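Local coordinates for protein neutral ceramidase (Pseudomonas aeruginosa, PDB 2ZWS) that hydrolyses the N-acyl linkage of ceramides to give sphingosine and a free fatty acid, and also catalyses the reverse synthesis, as a zinc-dependent secreted enzyme, at residues L63-H71 and N439-S447. Sequence-based numbering, arbitrary orientation.
Sequences LGMIFQAVH and NGYANAYAS. With FMT (formic acid), chain D.
Oxygen O1 of a formic acid, probably from the crystallisation liquor, is gripped by two backbone amides, one from each segment. Gln68 N donates to O1 at 2.8 Å with an N-H...O angle of 166°, and Tyr445 N at 2.9 Å; Ser106 also hydrogen-bonds the formic acid. The contact is a buried wall of the zinc active site. It joins the turn leading into helix 68-81, with Phe67 as N-cap residue, to the loop between strands 435-439 and 448-449. Gln68 and Tyr445 are inferred to bind substrate, and the formic acid is therefore probably in or beside the substrate pocket.

No direct hydrogen bond crosses the contact; two waters bridge it. Water 1 accepts from Ile66 N and donates to Ala444 O at 2.8 Å. Water 2 accepts from Gln68 NE2, which also bonds Val392 O, and donates to Asn443 O at 2.7 Å.

Met65 is bent at chi2 and chi3 (-81° and -66°), which brings CE over the centre of the Tyr445 ring in a CH-pi contact, 3.7 Å from its centroid. SD stands above the same face, farther off, as a Met-aromatic contact. Ser447 N lies over the opposite face, toward the rim, so the ring lies between Met65 CE and Ser447 N. Phe67 runs alongside Tyr445, pointing the same way, with CD2 3.8 Å from Tyr445 CB. Both tyrosine hydroxyls bond the carboxylate of the zinc ligand Glu411, Tyr445 OH to OE2 and Tyr441 OH to OE1, while Gly64 O accepts from ND1 of the zinc ligand His97, a second-shell bond that probably orients the imidazole.

In the first turn of helix 68-81, Asn443 CB sits over one face of the His71 ring, 4.2 Å from its centroid.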
loop_
_atom_site.group_PDB
_atom_site.type_symbol
_atom_site.label_atom_id
_atom_site.label_comp_id
_atom_site.label_asym_id
_atom_site.label_seq_id
_atom_site.Cartn_x
_atom_site.Cartn_y
_atom_site.Cartn_z
ATOM N N LEU A 63 1.111 1.460 1.099
ATOM C CA LEU A 63 1.596 2.307 0.004
ATOM C C LEU A 63 0.602 2.268 -1.143
ATOM O O LEU A 63 -0.209 1.338 -1.243
ATOM C CB LEU A 63 2.945 1.785 -0.536
ATOM C CG LEU A 63 4.079 1.778 0.495
ATOM C CD1 LEU A 63 5.288 1.079 -0.050
ATOM C CD2 LEU A 63 4.417 3.219 0.896
ATOM N N GLY A 64 0.693 3.238 -2.060
ATOM C CA GLY A 64 -0.133 3.221 -3.265
ATOM C C GLY A 64 0.200 2.027 -4.131
ATOM O O GLY A 64 -0.680 1.424 -4.758
ATOM N N MET A 65 1.485 1.665 -4.151
ATOM C CA MET A 65 1.915 0.526 -4.949
ATOM C C MET A 65 3.328 0.154 -4.558
ATOM O O MET A 65 3.983 0.885 -3.793
ATOM C CB MET A 65 1.803 0.821 -6.442
ATOM C CG MET A 65 2.343 2.131 -6.852
ATOM S SD MET A 65 1.288 3.630 -6.612
ATOM C CE MET A 65 -0.082 3.389 -7.722
ATOM N N ILE A 66 3.787 -1.005 -5.029
ATOM C CA ILE A 66 5.209 -1.294 -4.803
ATOM C C ILE A 66 5.918 -1.314 -6.137
ATOM O O ILE A 66 5.810 -2.196 -6.974
ATOM C CB ILE A 66 5.526 -2.532 -3.941
ATOM C CG1 ILE A 66 4.892 -3.746 -4.573
ATOM C CG2 ILE A 66 5.066 -2.323 -2.483
ATOM C CD1 ILE A 66 3.567 -3.933 -4.105
ATOM N N PHE A 67 6.650 -0.244 -6.324
ATOM C CA PHE A 67 7.283 -0.023 -7.609
ATOM C C PHE A 67 8.495 -0.923 -7.807
ATOM O O PHE A 67 9.139 -1.337 -6.833
ATOM C CB PHE A 67 7.713 1.431 -7.720
ATOM C CG PHE A 67 6.560 2.419 -7.803
ATOM C CD1 PHE A 67 6.399 3.364 -6.786
ATOM C CD2 PHE A 67 5.639 2.384 -8.865
ATOM C CE1 PHE A 67 5.398 4.298 -6.822
ATOM C CE2 PHE A 67 4.591 3.344 -8.928
ATOM C CZ PHE A 67 4.489 4.310 -7.891
ATOM N N GLN A 68 8.825 -1.196 -9.067
ATOM C CA GLN A 68 9.986 -2.000 -9.389
ATOM C C GLN A 68 11.264 -1.520 -8.679
ATOM O O GLN A 68 12.048 -2.340 -8.187
ATOM C CB GLN A 68 10.183 -2.067 -10.895
ATOM C CG GLN A 68 11.316 -2.938 -11.305
ATOM C CD GLN A 68 11.061 -3.526 -12.675
ATOM O OE1 GLN A 68 11.411 -2.922 -13.715
ATOM N NE2 GLN A 68 10.376 -4.668 -12.701
ATOM N N ALA A 69 11.466 -0.210 -8.605
ATOM C CA ALA A 69 12.671 0.311 -7.932
ATOM C C ALA A 69 12.823 -0.137 -6.455
ATOM O O ALA A 69 13.934 -0.427 -5.968
ATOM C CB ALA A 69 12.683 1.838 -8.036
ATOM N N VAL A 70 11.697 -0.159 -5.741
ATOM C CA VAL A 70 11.639 -0.628 -4.365
ATOM C C VAL A 70 11.937 -2.122 -4.344
ATOM O O VAL A 70 12.761 -2.564 -3.551
ATOM C CB VAL A 70 10.252 -0.292 -3.760
ATOM C CG1 VAL A 70 10.084 -0.943 -2.372
ATOM C CG2 VAL A 70 10.073 1.244 -3.686
ATOM N N HIS A 71 11.240 -2.907 -5.171
ATOM C CA HIS A 71 11.467 -4.356 -5.220
ATOM C C HIS A 71 12.942 -4.688 -5.444
ATOM O O HIS A 71 13.539 -5.476 -4.692
ATOM C CB HIS A 71 10.583 -4.920 -6.335
ATOM C CG HIS A 71 10.733 -6.385 -6.554
ATOM N ND1 HIS A 71 11.234 -6.899 -7.731
ATOM C CD2 HIS A 71 10.397 -7.455 -5.785
ATOM C CE1 HIS A 71 11.227 -8.220 -7.669
ATOM N NE2 HIS A 71 10.721 -8.580 -6.503
ATOM N N ASN A 439 -3.261 -11.731 -5.699
ATOM C CA ASN A 439 -2.860 -10.484 -5.050
ATOM C C ASN A 439 -2.286 -9.520 -6.081
ATOM O O ASN A 439 -1.151 -9.689 -6.502
ATOM C CB ASN A 439 -1.829 -10.814 -3.945
ATOM C CG ASN A 439 -1.624 -9.674 -2.942
ATOM O OD1 ASN A 439 -1.720 -8.467 -3.274
ATOM N ND2 ASN A 439 -1.323 -10.051 -1.717
ATOM N N GLY A 440 -3.086 -8.544 -6.524
ATOM C CA GLY A 440 -2.632 -7.448 -7.406
ATOM C C GLY A 440 -1.728 -6.500 -6.623
ATOM O O GLY A 440 -1.527 -6.678 -5.408
ATOM N N TYR A 441 -1.191 -5.489 -7.301
ATOM C CA TYR A 441 -0.323 -4.483 -6.664
ATOM C C TYR A 441 0.920 -5.118 -6.029
ATOM O O TYR A 441 1.393 -4.649 -4.992
ATOM C CB TYR A 441 -1.066 -3.681 -5.585
ATOM C CG TYR A 441 -2.395 -3.131 -6.048
ATOM C CD1 TYR A 441 -2.470 -1.888 -6.674
ATOM C CD2 TYR A 441 -3.574 -3.868 -5.887
ATOM C CE1 TYR A 441 -3.713 -1.371 -7.120
ATOM C CE2 TYR A 441 -4.808 -3.383 -6.326
ATOM C CZ TYR A 441 -4.869 -2.141 -6.952
ATOM O OH TYR A 441 -6.091 -1.708 -7.374
ATOM N N ALA A 442 1.460 -6.161 -6.659
ATOM C CA ALA A 442 2.638 -6.855 -6.085
ATOM C C ALA A 442 3.898 -6.720 -6.949
ATOM O O ALA A 442 3.842 -6.911 -8.184
ATOM C CB ALA A 442 2.338 -8.342 -5.855
ATOM N N ASN A 443 5.020 -6.388 -6.292
ATOM C CA ASN A 443 6.370 -6.423 -6.857
ATOM C C ASN A 443 6.735 -5.355 -7.893
ATOM O O ASN A 443 7.921 -5.040 -8.031
ATOM C CB ASN A 443 6.744 -7.816 -7.381
ATOM C CG ASN A 443 6.687 -8.898 -6.309
ATOM O OD1 ASN A 443 6.289 -10.046 -6.605
ATOM N ND2 ASN A 443 7.128 -8.579 -5.106
ATOM N N ALA A 444 5.752 -4.821 -8.618
ATOM C CA ALA A 444 5.957 -3.656 -9.500
ATOM C C ALA A 444 4.598 -3.041 -9.722
ATOM O O ALA A 444 3.592 -3.553 -9.205
ATOM C CB ALA A 444 6.600 -4.060 -10.822
ATOM N N TYR A 445 4.556 -1.962 -10.492
ATOM C CA TYR A 445 3.265 -1.371 -10.832
ATOM C C TYR A 445 3.241 -0.990 -12.287
ATOM O O TYR A 445 4.051 -0.192 -12.741
ATOM C CB TYR A 445 3.010 -0.148 -9.955
ATOM C CG TYR A 445 1.671 0.462 -10.234
ATOM C CD1 TYR A 445 0.494 -0.080 -9.696
ATOM C CD2 TYR A 445 1.573 1.564 -11.079
ATOM C CE1 TYR A 445 -0.765 0.490 -10.008
ATOM C CE2 TYR A 445 0.351 2.150 -11.356
ATOM C CZ TYR A 445 -0.821 1.607 -10.838
ATOM O OH TYR A 445 -2.028 2.175 -11.125
ATOM N N ALA A 446 2.291 -1.567 -13.022
ATOM C CA ALA A 446 2.184 -1.310 -14.465
ATOM C C ALA A 446 0.721 -0.996 -14.798
ATOM O O ALA A 446 0.150 -1.547 -15.748
ATOM C CB ALA A 446 2.710 -2.516 -15.244
ATOM N N SER A 447 0.146 -0.076 -14.031
ATOM C CA SER A 447 -1.183 0.468 -14.289
ATOM C C SER A 447 -2.292 -0.590 -14.265
ATOM O O SER A 447 -2.311 -1.411 -13.400
ATOM C CB SER A 447 -1.145 1.326 -15.571
ATOM O OG SER A 447 -0.289 2.442 -15.355
HETATM C C FMT D . 7.012 0.637 -11.505
HETATM O O1 FMT D . 6.960 -0.508 -10.991
HETATM O O2 FMT D . 7.893 1.484 -11.237
HETATM O O HOH W 1 2.314 -2.551 -6.942
HETATM O O HOH W 2 9.908 -5.601 -9.816
#